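PDB 5I20: aromatic amino acid exporter YddG from Starkeya novella, which exports amino acids across the bacterial inner membrane with broad specificity, carrying L-threonine, L-methionine, L-lysine and L-glutamate among others. Local coordinates for residues 35-40 and 191-196; 83-88 and 92-97. All blocks are in the same frame, centred on the assembly; numbering follows the deposited sequence.

The two contacts lie 19 Å apart between centres. Contact 2 is nested in the chain between the two segments of contact 1. Helix 32-53 supplies T36 to contact 1, and the next helix, 65-88, carries segment 83-88 of contact 2 at its C-terminal end. The two contacts touch where T36 OG1 packs against F83 CZ at 3.2 Å. YddG is basket-shaped, with its substrate cavity at the centre of the molecule. Contact 1 is centred about 17 Å from the centre of the chain, and contact 2 about 14 Å. A bound monoolein comes within about 5 Å of the T36 side chain and one within about 8 Å of L86.

Contact 1: residues 35-40 and 191-196; sequences LTALTF and LSALCH
T36 and A37 meet S192 and A193 through small groups, with no flat group between them. The ring of F40 stands beyond them on the same helix. At its edge, in plane, is the backbone oxygen of T36, and T36 O lies 3.3 Å from F40 CD1. H79 meets the F40 ring almost at a right angle. F225 is turned less steeply against it, at about 40°.

The contact is a transmembrane helix pair of the DMT transporter fold. Segment 35-40 belongs to helix 32-53 and segment 191-196 to helix 181-199. The segments fall in the two separate EamA-family regions of the chain, so the pair joins one to the other. Their axes approach to 8.1 Å and run nearly antiparallel, at 156°. The small residues permit this spacing. A37 CA and S192 CA are 5.2 Å apart.

Two hydroxyls sit close to the interface, and each turns back to its own helix. S192 OG is placed beside its backbone N (chi1 -57°) and hydrogen-bonds to T188 O. T36 OG1 does the same with P32 O. Both polar atoms are therefore satisfied within their own helices. The same turn of T36 puts its methyl, CG2, anti to the backbone N. There it faces S192, and T36 CG2 lies 3.3 Å from S192 OG. This is a close van der Waals contact of a methyl with an oxygen.

Other residues cover the contact. F33 of helix 32-53 packs on S192, and H79 of helix 65-88 packs on T36. A37 meets the other helix with its methyl and its backbone N: A37 N is 3.9 Å from S192 CB, and A37 CB is 3.9 Å from A193 N.

Contact 2: residues 83-88 and 92-97; sequences FSALKL and AEAGLV
A94 carries the contact with a single methyl, which meets both A85 and L86. The buried side lies at the two alanines. A85 CB and A94 CB are 4.3 Å apart, and A94 CB is also 4.3 Å from A85 O. The CA atoms of A85 and A94 are 6.1 Å apart. Both alanines are buried. Helix 150-169 backs this side: A155 and A156 pack on A85, and A156 also packs on V97.

The two segments form a helical hairpin of the transporter, joined by the short turn at 89-90, within the periplasmic stretch 87-90. Helix 65-88 arrives at the periplasmic side, and helix 91-98 starts the next membrane crossing. Near the turn the first helix is ending, and the bonds K87 N to F83 O and L88 N to S84 O are both weak.

The surface side belongs to L86, which probably faces lipid. It reaches in with one branch. Both torsions are off the staggered values (chi1 -93°, chi2 23°), and as modelled they bring CD1 toward A94. This one branch makes the closest approach between the two segments, 3.9 Å from L86 CD1 to A94 CB.

Contact 1: residues 35-40 and 191-196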
ATOM      1  N   LEU A  35      -6.644  15.057   3.979  1.00 58.43           N
ATOM      2  CA  LEU A  35      -7.367  13.840   3.626  1.00 60.80           C
ATOM      3  C   LEU A  35      -6.816  12.659   4.415  1.00 62.11           C
ATOM      4  O   LEU A  35      -7.557  11.757   4.807  1.00 66.50           O
ATOM      5  CB  LEU A  35      -7.273  13.577   2.121  1.00 60.55           C
ATOM      6  CG  LEU A  35      -8.153  12.466   1.540  1.00 64.59           C
ATOM      7  CD1 LEU A  35      -9.630  12.792   1.716  1.00 64.39           C
ATOM      8  CD2 LEU A  35      -7.825  12.226   0.072  1.00 64.95           C
ATOM      9  N   THR A  36      -5.510  12.680   4.649  1.00 60.56           N
ATOM     10  CA  THR A  36      -4.847  11.655   5.444  1.00 56.35           C
ATOM     11  C   THR A  36      -5.280  11.748   6.904  1.00 56.50           C
ATOM     12  O   THR A  36      -5.623  10.741   7.526  1.00 53.51           O
ATOM     13  CB  THR A  36      -3.313  11.781   5.342  1.00 62.39           C
ATOM     14  OG1 THR A  36      -2.908  11.594   3.979  1.00 66.68           O
ATOM     15  CG2 THR A  36      -2.624  10.747   6.217  1.00 58.60           C
ATOM     16  N   ALA A  37      -5.269  12.967   7.438  1.00 53.73           N
ATOM     17  CA  ALA A  37      -5.692  13.222   8.813  1.00 55.61           C
ATOM     18  C   ALA A  37      -7.121  12.747   9.070  1.00 56.25           C
ATOM     19  O   ALA A  37      -7.410  12.160  10.113  1.00 56.70           O
ATOM     20  CB  ALA A  37      -5.568  14.704   9.132  1.00 61.94           C
ATOM     21  N   LEU A  38      -8.011  13.003   8.117  1.00 52.95           N
ATOM     22  CA  LEU A  38      -9.407  12.609   8.260  1.00 54.20           C
ATOM     23  C   LEU A  38      -9.578  11.096   8.133  1.00 51.34           C
ATOM     24  O   LEU A  38     -10.266  10.471   8.939  1.00 51.71           O
ATOM     25  CB  LEU A  38     -10.277  13.329   7.224  1.00 52.76           C
ATOM     26  CG  LEU A  38     -10.408  14.850   7.351  1.00 56.43           C
ATOM     27  CD1 LEU A  38     -11.167  15.429   6.164  1.00 57.72           C
ATOM     28  CD2 LEU A  38     -11.090  15.239   8.659  1.00 60.24           C
ATOM     29  N   THR A  39      -8.947  10.505   7.126  1.00 49.76           N
ATOM     30  CA  THR A  39      -9.134   9.080   6.862  1.00 54.78           C
ATOM     31  C   THR A  39      -8.426   8.178   7.879  1.00 52.03           C
ATOM     32  O   THR A  39      -8.902   7.082   8.173  1.00 50.85           O
ATOM     33  CB  THR A  39      -8.654   8.709   5.442  1.00 55.07           C
ATOM     34  OG1 THR A  39      -7.350   9.257   5.213  1.00 53.74           O
ATOM     35  CG2 THR A  39      -9.617   9.257   4.400  1.00 52.78           C
ATOM     36  N   PHE A  40      -7.301   8.636   8.419  1.00 50.27           N
ATOM     37  CA  PHE A  40      -6.564   7.830   9.389  1.00 55.92           C
ATOM     38  C   PHE A  40      -7.145   7.945  10.792  1.00 59.94           C
ATOM     39  O   PHE A  40      -6.968   7.047  11.615  1.00 62.90           O
ATOM     40  CB  PHE A  40      -5.081   8.206   9.391  1.00 57.64           C
ATOM     41  CG  PHE A  40      -4.263   7.409   8.419  1.00 60.07           C
ATOM     42  CD1 PHE A  40      -4.194   7.778   7.086  1.00 65.71           C
ATOM     43  CD2 PHE A  40      -3.581   6.279   8.832  1.00 59.87           C
ATOM     44  CE1 PHE A  40      -3.448   7.041   6.188  1.00 65.58           C
ATOM     45  CE2 PHE A  40      -2.835   5.538   7.939  1.00 62.63           C
ATOM     46  CZ  PHE A  40      -2.770   5.920   6.616  1.00 66.32           C
ATOM     47  N   LEU A 191      -0.079  13.986  13.170  1.00 56.91           N
ATOM     48  CA  LEU A 191       1.030  14.601  12.449  1.00 58.96           C
ATOM     49  C   LEU A 191       0.575  15.192  11.114  1.00 58.61           C
ATOM     50  O   LEU A 191       0.994  16.288  10.738  1.00 57.60           O
ATOM     51  CB  LEU A 191       2.149  13.582  12.215  1.00 60.62           C
ATOM     52  CG  LEU A 191       2.918  13.106  13.449  1.00 62.99           C
ATOM     53  CD1 LEU A 191       3.896  12.004  13.075  1.00 59.96           C
ATOM     54  CD2 LEU A 191       3.647  14.268  14.105  1.00 65.39           C
ATOM     55  N   SER A 192      -0.281  14.465  10.401  1.00 57.96           N
ATOM     56  CA  SER A 192      -0.803  14.941   9.122  1.00 60.60           C
ATOM     57  C   SER A 192      -1.643  16.197   9.314  1.00 65.75           C
ATOM     58  O   SER A 192      -1.721  17.048   8.428  1.00 67.26           O
ATOM     59  CB  SER A 192      -1.632  13.855   8.434  1.00 60.76           C
ATOM     60  OG  SER A 192      -0.869  12.678   8.238  1.00 64.07           O
ATOM     61  N   ALA A 193      -2.277  16.305  10.478  1.00 68.53           N
ATOM     62  CA  ALA A 193      -3.037  17.495  10.822  1.00 70.95           C
ATOM     63  C   ALA A 193      -2.103  18.691  10.952  1.00 75.41           C
ATOM     64  O   ALA A 193      -2.431  19.798  10.524  1.00 79.27           O
ATOM     65  CB  ALA A 193      -3.813  17.280  12.111  1.00 69.49           C
ATOM     66  N   LEU A 194      -0.936  18.457  11.543  1.00 76.32           N
ATOM     67  CA  LEU A 194       0.066  19.503  11.701  1.00 74.72           C
ATOM     68  C   LEU A 194       0.619  19.934  10.346  1.00 75.09           C
ATOM     69  O   LEU A 194       0.733  21.128  10.067  1.00 73.75           O
ATOM     70  CB  LEU A 194       1.200  19.028  12.612  1.00 76.87           C
ATOM     71  CG  LEU A 194       2.308  20.045  12.893  1.00 80.98           C
ATOM     72  CD1 LEU A 194       1.779  21.209  13.722  1.00 82.29           C
ATOM     73  CD2 LEU A 194       3.491  19.378  13.583  1.00 81.33           C
ATOM     74  N   CYS A 195       0.956  18.957   9.506  1.00 74.90           N
ATOM     75  CA  CYS A 195       1.456  19.236   8.160  1.00 79.87           C
ATOM     76  C   CYS A 195       0.426  19.994   7.326  1.00 86.78           C
ATOM     77  O   CYS A 195       0.781  20.727   6.403  1.00 86.41           O
ATOM     78  CB  CYS A 195       1.847  17.939   7.446  1.00 74.41           C
ATOM     79  SG  CYS A 195       3.439  17.237   7.939  1.00 79.02           S
ATOM     80  N   HIS A 196      -0.849  19.807   7.651  1.00 92.34           N
ATOM     81  CA  HIS A 196      -1.924  20.521   6.974  1.00 91.32           C
ATOM     82  C   HIS A 196      -1.880  22.013   7.283  1.00 93.82           C
ATOM     83  O   HIS A 196      -1.696  22.838   6.391  1.00 93.71           O
ATOM     84  CB  HIS A 196      -3.284  19.948   7.374  1.00 91.54           C
ATOM     85  CG  HIS A 196      -4.447  20.758   6.888  1.00 92.74           C
ATOM     86  ND1 HIS A 196      -4.875  20.735   5.578  1.00 92.03           N
ATOM     87  CD2 HIS A 196      -5.267  21.617   7.538  1.00 91.43           C
ATOM     88  CE1 HIS A 196      -5.910  21.542   5.442  1.00 91.32           C
ATOM     89  NE2 HIS A 196      -6.169  22.091   6.616  1.00 91.26           N
TER

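Contact 2: residues 83-88 and 92-97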
ATOM      1  N   PHE A  83       3.680  12.213  -0.958  1.00 53.62           N
ATOM      2  CA  PHE A  83       3.031  13.498  -1.203  1.00 55.83           C
ATOM      3  C   PHE A  83       4.038  14.493  -1.772  1.00 53.21           C
ATOM      4  O   PHE A  83       3.700  15.322  -2.616  1.00 54.69           O
ATOM      5  CB  PHE A  83       2.403  14.051   0.079  1.00 54.83           C
ATOM      6  CG  PHE A  83       1.282  13.209   0.616  1.00 58.38           C
ATOM      7  CD1 PHE A  83       0.599  12.330  -0.213  1.00 61.17           C
ATOM      8  CD2 PHE A  83       0.909  13.293   1.947  1.00 59.67           C
ATOM      9  CE1 PHE A  83      -0.434  11.548   0.278  1.00 61.09           C
ATOM     10  CE2 PHE A  83      -0.121  12.516   2.443  1.00 62.93           C
ATOM     11  CZ  PHE A  83      -0.794  11.642   1.607  1.00 63.13           C
ATOM     12  N   SER A  84       5.279  14.399  -1.301  1.00 51.79           N
ATOM     13  CA  SER A  84       6.365  15.219  -1.817  1.00 57.23           C
ATOM     14  C   SER A  84       6.685  14.846  -3.262  1.00 57.05           C
ATOM     15  O   SER A  84       6.995  15.708  -4.078  1.00 56.08           O
ATOM     16  CB  SER A  84       7.614  15.068  -0.944  1.00 58.52           C
ATOM     17  OG  SER A  84       7.365  15.497   0.383  1.00 61.41           O
ATOM     18  N   ALA A  85       6.609  13.556  -3.569  1.00 58.24           N
ATOM     19  CA  ALA A  85       6.863  13.074  -4.922  1.00 54.99           C
ATOM     20  C   ALA A  85       5.826  13.621  -5.904  1.00 53.94           C
ATOM     21  O   ALA A  85       6.155  13.967  -7.038  1.00 45.29           O
ATOM     22  CB  ALA A  85       6.871  11.550  -4.949  1.00 44.36           C
ATOM     23  N   LEU A  86       4.574  13.693  -5.458  1.00 55.91           N
ATOM     24  CA  LEU A  86       3.483  14.231  -6.268  1.00 56.64           C
ATOM     25  C   LEU A  86       3.656  15.729  -6.510  1.00 58.81           C
ATOM     26  O   LEU A  86       3.163  16.274  -7.499  1.00 61.33           O
ATOM     27  CB  LEU A  86       2.136  13.961  -5.594  1.00 52.93           C
ATOM     28  CG  LEU A  86       1.361  12.696  -5.981  1.00 50.43           C
ATOM     29  CD1 LEU A  86       2.269  11.618  -6.544  1.00 46.82           C
ATOM     30  CD2 LEU A  86       0.588  12.166  -4.781  1.00 53.70           C
ATOM     31  N   LYS A  87       4.362  16.382  -5.595  1.00 59.63           N
ATOM     32  CA  LYS A  87       4.642  17.808  -5.680  1.00 59.92           C
ATOM     33  C   LYS A  87       5.775  18.106  -6.654  1.00 63.35           C
ATOM     34  O   LYS A  87       5.832  19.184  -7.248  1.00 65.55           O
ATOM     35  CB  LYS A  87       4.999  18.351  -4.295  1.00 64.12           C
ATOM     36  CG  LYS A  87       4.191  19.552  -3.851  1.00 69.76           C
ATOM     37  CD  LYS A  87       4.615  20.005  -2.463  1.00 71.73           C
ATOM     38  CE  LYS A  87       3.892  21.274  -2.052  1.00 75.56           C
ATOM     39  NZ  LYS A  87       4.191  22.398  -2.981  1.00 78.06           N
ATOM     40  N   LEU A  88       6.683  17.148  -6.810  1.00 58.17           N
ATOM     41  CA  LEU A  88       7.918  17.397  -7.542  1.00 58.55           C
ATOM     42  C   LEU A  88       7.973  16.670  -8.880  1.00 54.55           C
ATOM     43  O   LEU A  88       8.848  16.935  -9.704  1.00 55.89           O
ATOM     44  CB  LEU A  88       9.120  16.995  -6.685  1.00 52.52           C
ATOM     45  CG  LEU A  88       9.323  17.810  -5.408  1.00 53.48           C
ATOM     46  CD1 LEU A  88      10.518  17.293  -4.623  1.00 53.57           C
ATOM     47  CD2 LEU A  88       9.495  19.282  -5.744  1.00 49.72           C
ATOM     48  N   ALA A  92       2.262   9.839 -12.910  1.00 53.71           N
ATOM     49  CA  ALA A  92       2.464   8.565 -13.585  1.00 53.98           C
ATOM     50  C   ALA A  92       3.833   7.977 -13.267  1.00 53.56           C
ATOM     51  O   ALA A  92       3.952   6.792 -12.952  1.00 55.50           O
ATOM     52  CB  ALA A  92       2.296   8.728 -15.084  1.00 54.47           C
ATOM     53  N   GLU A  93       4.865   8.809 -13.352  1.00 53.58           N
ATOM     54  CA  GLU A  93       6.226   8.370 -13.070  1.00 54.43           C
ATOM     55  C   GLU A  93       6.464   8.217 -11.571  1.00 49.51           C
ATOM     56  O   GLU A  93       7.234   7.358 -11.147  1.00 50.57           O
ATOM     57  CB  GLU A  93       7.238   9.345 -13.674  1.00 59.61           C
ATOM     58  CG  GLU A  93       7.388   9.206 -15.180  1.00 65.78           C
ATOM     59  CD  GLU A  93       6.898  10.419 -15.934  1.00 74.27           C
ATOM     60  OE1 GLU A  93       5.956  10.275 -16.741  1.00 79.80           O
ATOM     61  OE2 GLU A  93       7.463  11.513 -15.728  1.00 78.29           O
ATOM     62  N   ALA A  94       5.798   9.045 -10.774  1.00 48.34           N
ATOM     63  CA  ALA A  94       5.889   8.940  -9.321  1.00 48.32           C
ATOM     64  C   ALA A  94       5.264   7.637  -8.836  1.00 48.64           C
ATOM     65  O   ALA A  94       5.809   6.965  -7.959  1.00 45.20           O
ATOM     66  CB  ALA A  94       5.217  10.130  -8.653  1.00 42.09           C
ATOM     67  N   GLY A  95       4.119   7.286  -9.415  1.00 44.50           N
ATOM     68  CA  GLY A  95       3.423   6.064  -9.056  1.00 36.68           C
ATOM     69  C   GLY A  95       4.196   4.817  -9.442  1.00 40.68           C
ATOM     70  O   GLY A  95       4.198   3.828  -8.705  1.00 42.11           O
ATOM     71  N   LEU A  96       4.857   4.864 -10.596  1.00 41.12           N
ATOM     72  CA  LEU A  96       5.654   3.736 -11.061  1.00 44.35           C
ATOM     73  C   LEU A  96       6.879   3.516 -10.174  1.00 47.53           C
ATOM     74  O   LEU A  96       7.198   2.381  -9.826  1.00 48.43           O
ATOM     75  CB  LEU A  96       6.096   3.939 -12.514  1.00 39.65           C
ATOM     76  CG  LEU A  96       6.976   2.809 -13.059  1.00 43.44           C
ATOM     77  CD1 LEU A  96       6.229   1.480 -13.016  1.00 45.46           C
ATOM     78  CD2 LEU A  96       7.477   3.097 -14.466  1.00 44.43           C
ATOM     79  N   VAL A  97       7.567   4.597  -9.811  1.00 45.48           N
ATOM     80  CA  VAL A  97       8.748   4.476  -8.962  1.00 44.86           C
ATOM     81  C   VAL A  97       8.352   3.945  -7.585  1.00 42.94           C
ATOM     82  O   VAL A  97       8.982   3.019  -7.070  1.00 46.37           O
ATOM     83  CB  VAL A  97       9.496   5.821  -8.819  1.00 45.13           C
ATOM     84  CG1 VAL A  97      10.585   5.723  -7.759  1.00 43.26           C
ATOM     85  CG2 VAL A  97      10.101   6.232 -10.152  1.00 41.79           C
TER